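Local coordinates for mucus binding protein (Lactobacillus reuteri, PDB 3I57) that probably binds mucus at the bacterial cell surface, this chain being one type 2 repeat with an immunoglobulin-binding activity, at residues A[99-104]-A[176-181]. Sequence-based numbering, arbitrary orientation.
Sequences TVHYKY and TLTVIY
Val179 sits at the centre of the apolar face, its two methyls shared between neighbours on the parallel strand 99-104. Its CG2 meets Val100 CG1 at 3.7 Å, while its CB lies 3.6 Å from CD1 of Tyr102, whose ring stands alongside. Valine's branching at CB suits an extended strand and supplies both methyls, CG1 lying at the Tyr102 ring edge. Tyr181 suits two tasks: its ring brings CE1 to 3.9 Å from Tyr102 CB, and its hydroxyl is hydrogen-bonded to the carbonyl of Pro151. Val163 of strand 162-168 packs on Val100, Leu177 and Val179.

Between the faces run five backbone hydrogen bonds in the parallel pattern: His101 and Lys103 each give N-H to one residue and C=O to another on strand 176-181. His101 N to Leu177 O, 2.9 Å, is the straightest at 170°.

The face carrying His101 and the threonines is mixed. His101, with CG anti to its carbonyl carbon, leans along the strand until NE2 lies 3.4 Å from the Thr176 CG2 methyl; Thr178 OG1 sits at the ring edge, and ND1 is hydrogen-bonded to Asp113. An alanine in place of His101 would remove the imidazole with these contacts and would probably loosen the attachment to strand 112-127. The extended Lys103 chain lays CD 3.6 Å from Thr178 CG2, an aliphatic contact for a long residue. Threonine offers a methyl for such packing and a hydroxyl for solvent: at the margin one water bridges Thr99 OG1 and Thr176 OG1, each at 2.8 Å.

Because the backbone bonds do not depend on side-chain identity, the side chains mainly determine what each face meets: Val163 on one, Asp113 and water on the other.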
ATOM      1  N   THR A  99      -9.843  21.331 -16.350  1.00  7.62           N
ATOM      2  CA  THR A  99      -9.611  21.940 -17.669  1.00  7.64           C
ATOM      3  C   THR A  99     -10.814  22.788 -18.027  1.00  6.89           C
ATOM      4  O   THR A  99     -11.953  22.297 -17.997  1.00  6.70           O
ATOM      5  CB  THR A  99      -9.466  20.865 -18.768  1.00  8.41           C
ATOM      6  OG1 THR A  99      -8.366  20.029 -18.438  1.00  8.38           O
ATOM      7  CG2 THR A  99      -9.184  21.507 -20.126  1.00  8.39           C
ATOM      8  N   VAL A 100     -10.554  24.049 -18.357  1.00  7.56           N
ATOM      9  CA  VAL A 100     -11.592  24.958 -18.814  1.00  7.65           C
ATOM     10  C   VAL A 100     -11.336  25.366 -20.254  1.00  8.35           C
ATOM     11  O   VAL A 100     -10.270  25.907 -20.587  1.00  9.05           O
ATOM     12  CB  VAL A 100     -11.657  26.213 -17.960  1.00  8.50           C
ATOM     13  CG1 VAL A 100     -12.805  27.142 -18.468  1.00  8.62           C
ATOM     14  CG2 VAL A 100     -11.815  25.845 -16.467  1.00  6.76           C
ATOM     15  N   HIS A 101     -12.309  25.061 -21.099  1.00  8.23           N
ATOM     16  CA  HIS A 101     -12.306  25.463 -22.487  1.00  8.08           C
ATOM     17  C   HIS A 101     -13.018  26.804 -22.634  1.00  8.72           C
ATOM     18  O   HIS A 101     -13.904  27.153 -21.836  1.00  7.80           O
ATOM     19  CB  HIS A 101     -13.049  24.423 -23.350  1.00  8.15           C
ATOM     20  CG  HIS A 101     -12.490  23.040 -23.275  1.00  7.54           C
ATOM     21  ND1 HIS A 101     -11.167  22.750 -23.540  1.00  9.60           N
ATOM     22  CD2 HIS A 101     -13.091  21.854 -23.012  1.00 10.94           C
ATOM     23  CE1 HIS A 101     -10.977  21.443 -23.442  1.00 11.82           C
ATOM     24  NE2 HIS A 101     -12.126  20.881 -23.100  1.00 13.07           N
ATOM     25  N   TYR A 102     -12.661  27.536 -23.695  1.00  8.74           N
ATOM     26  CA  TYR A 102     -13.264  28.858 -23.962  1.00  9.57           C
ATOM     27  C   TYR A 102     -13.710  28.878 -25.407  1.00  9.85           C
ATOM     28  O   TYR A 102     -12.886  28.730 -26.319  1.00 11.04           O
ATOM     29  CB  TYR A 102     -12.292  30.018 -23.681  1.00  9.03           C
ATOM     30  CG  TYR A 102     -11.791  30.033 -22.259  1.00  9.17           C
ATOM     31  CD1 TYR A 102     -12.627  30.401 -21.198  1.00  8.47           C
ATOM     32  CD2 TYR A 102     -10.492  29.610 -21.971  1.00  9.99           C
ATOM     33  CE1 TYR A 102     -12.171  30.373 -19.885  1.00  7.34           C
ATOM     34  CE2 TYR A 102     -10.027  29.566 -20.682  1.00  9.63           C
ATOM     35  CZ  TYR A 102     -10.849  29.954 -19.641  1.00 10.73           C
ATOM     36  OH  TYR A 102     -10.338  29.880 -18.358  1.00 10.29           O
ATOM     37  N   LYS A 103     -15.015  29.030 -25.605  1.00 10.40           N
ATOM     38  CA  LYS A 103     -15.627  28.863 -26.927  1.00 11.95           C
ATOM     39  C   LYS A 103     -16.676  29.915 -27.223  1.00 13.50           C
ATOM     40  O   LYS A 103     -17.250  30.508 -26.317  1.00 12.63           O
ATOM     41  CB  LYS A 103     -16.284  27.480 -27.033  1.00 12.45           C
ATOM     42  CG  LYS A 103     -15.304  26.284 -26.879  1.00 11.86           C
ATOM     43  CD  LYS A 103     -16.022  24.925 -26.920  1.00 15.93           C
ATOM     44  CE  LYS A 103     -15.042  23.743 -26.838  1.00 17.63           C
ATOM     45  NZ  LYS A 103     -15.719  22.429 -27.162  1.00 15.24           N
ATOM     46  N   TYR A 104     -16.958  30.128 -28.509  1.00 14.86           N
ATOM     47  CA  TYR A 104     -18.098  30.936 -28.880  1.00 17.74           C
ATOM     48  C   TYR A 104     -19.297  29.978 -28.950  1.00 19.22           C
ATOM     49  O   TYR A 104     -19.124  28.791 -28.726  1.00 20.97           O
ATOM     50  CB  TYR A 104     -17.810  31.663 -30.206  1.00 17.12           C
ATOM     51  CG  TYR A 104     -16.690  32.673 -30.115  1.00 16.92           C
ATOM     52  CD1 TYR A 104     -16.890  33.891 -29.505  1.00 17.06           C
ATOM     53  CD2 TYR A 104     -15.420  32.410 -30.658  1.00 16.89           C
ATOM     54  CE1 TYR A 104     -15.890  34.814 -29.416  1.00 17.28           C
ATOM     55  CE2 TYR A 104     -14.406  33.336 -30.575  1.00 16.26           C
ATOM     56  CZ  TYR A 104     -14.653  34.549 -29.965  1.00 17.84           C
ATOM     57  OH  TYR A 104     -13.668  35.496 -29.847  1.00 17.81           O
ATOM     58  N   THR A 176     -13.874  18.894 -16.530  1.00  8.00           N
ATOM     59  CA  THR A 176     -13.563  19.594 -17.769  1.00  8.41           C
ATOM     60  C   THR A 176     -14.838  20.313 -18.168  1.00  6.97           C
ATOM     61  O   THR A 176     -15.910  19.678 -18.219  1.00  8.19           O
ATOM     62  CB  THR A 176     -13.151  18.613 -18.878  1.00  8.44           C
ATOM     63  OG1 THR A 176     -11.889  18.008 -18.537  1.00 10.99           O
ATOM     64  CG2 THR A 176     -12.986  19.369 -20.187  1.00  9.95           C
ATOM     65  N   LEU A 177     -14.762  21.619 -18.403  1.00  7.27           N
ATOM     66  CA  LEU A 177     -15.979  22.393 -18.598  1.00  7.90           C
ATOM     67  C   LEU A 177     -15.717  23.482 -19.591  1.00  8.28           C
ATOM     68  O   LEU A 177     -14.580  23.742 -19.898  1.00  7.99           O
ATOM     69  CB  LEU A 177     -16.478  22.976 -17.264  1.00  8.42           C
ATOM     70  CG  LEU A 177     -15.575  23.985 -16.564  1.00  9.18           C
ATOM     71  CD1 LEU A 177     -16.010  25.423 -16.842  1.00 11.57           C
ATOM     72  CD2 LEU A 177     -15.565  23.742 -15.042  1.00 10.00           C
ATOM     73  N   THR A 178     -16.775  24.077 -20.128  1.00  8.43           N
ATOM     74  CA  THR A 178     -16.636  25.093 -21.152  1.00  8.86           C
ATOM     75  C   THR A 178     -17.320  26.382 -20.732  1.00  9.02           C
ATOM     76  O   THR A 178     -18.471  26.371 -20.326  1.00  9.94           O
ATOM     77  CB  THR A 178     -17.283  24.634 -22.477  1.00  8.97           C
ATOM     78  OG1 THR A 178     -16.675  23.417 -22.909  1.00  8.03           O
ATOM     79  CG2 THR A 178     -17.063  25.715 -23.561  1.00  9.08           C
ATOM     80  N   VAL A 179     -16.575  27.470 -20.824  1.00  9.40           N
ATOM     81  CA  VAL A 179     -17.064  28.832 -20.689  1.00  9.44           C
ATOM     82  C   VAL A 179     -17.406  29.293 -22.129  1.00 10.09           C
ATOM     83  O   VAL A 179     -16.617  29.057 -23.047  1.00  9.15           O
ATOM     84  CB  VAL A 179     -15.966  29.687 -20.034  1.00  8.57           C
ATOM     85  CG1 VAL A 179     -16.239  31.192 -20.176  1.00 10.11           C
ATOM     86  CG2 VAL A 179     -15.847  29.326 -18.521  1.00 10.37           C
ATOM     87  N   ILE A 180     -18.580  29.905 -22.314  1.00 10.67           N
ATOM     88  CA  ILE A 180     -19.085  30.316 -23.642  1.00 11.87           C
ATOM     89  C   ILE A 180     -19.110  31.841 -23.694  1.00 12.38           C
ATOM     90  O   ILE A 180     -19.538  32.479 -22.722  1.00 13.02           O
ATOM     91  CB  ILE A 180     -20.540  29.823 -23.861  1.00 12.96           C
ATOM     92  CG1 ILE A 180     -20.582  28.311 -24.003  1.00 13.30           C
ATOM     93  CG2 ILE A 180     -21.157  30.477 -25.114  1.00 12.27           C
ATOM     94  CD1 ILE A 180     -21.956  27.747 -24.095  1.00 19.80           C
ATOM     95  N   TYR A 181     -18.637  32.423 -24.801  1.00 11.92           N
ATOM     96  CA  TYR A 181     -18.589  33.873 -24.959  1.00 12.96           C
ATOM     97  C   TYR A 181     -19.716  34.327 -25.864  1.00 14.28           C
ATOM     98  O   TYR A 181     -19.889  33.807 -26.977  1.00 14.29           O
ATOM     99  CB  TYR A 181     -17.241  34.353 -25.545  1.00 13.18           C
ATOM    100  CG  TYR A 181     -16.134  34.367 -24.536  1.00 12.33           C
ATOM    101  CD1 TYR A 181     -15.445  33.196 -24.214  1.00 13.16           C
ATOM    102  CD2 TYR A 181     -15.822  35.526 -23.843  1.00 11.79           C
ATOM    103  CE1 TYR A 181     -14.459  33.195 -23.260  1.00 10.90           C
ATOM    104  CE2 TYR A 181     -14.828  35.540 -22.894  1.00 11.20           C
ATOM    105  CZ  TYR A 181     -14.155  34.364 -22.593  1.00  9.83           C
ATOM    106  OH  TYR A 181     -13.179  34.397 -21.634  1.00 11.92           O
TER
HETATM  107  O   HOH W   1      -9.596  18.035 -16.918  1.00  8.06           O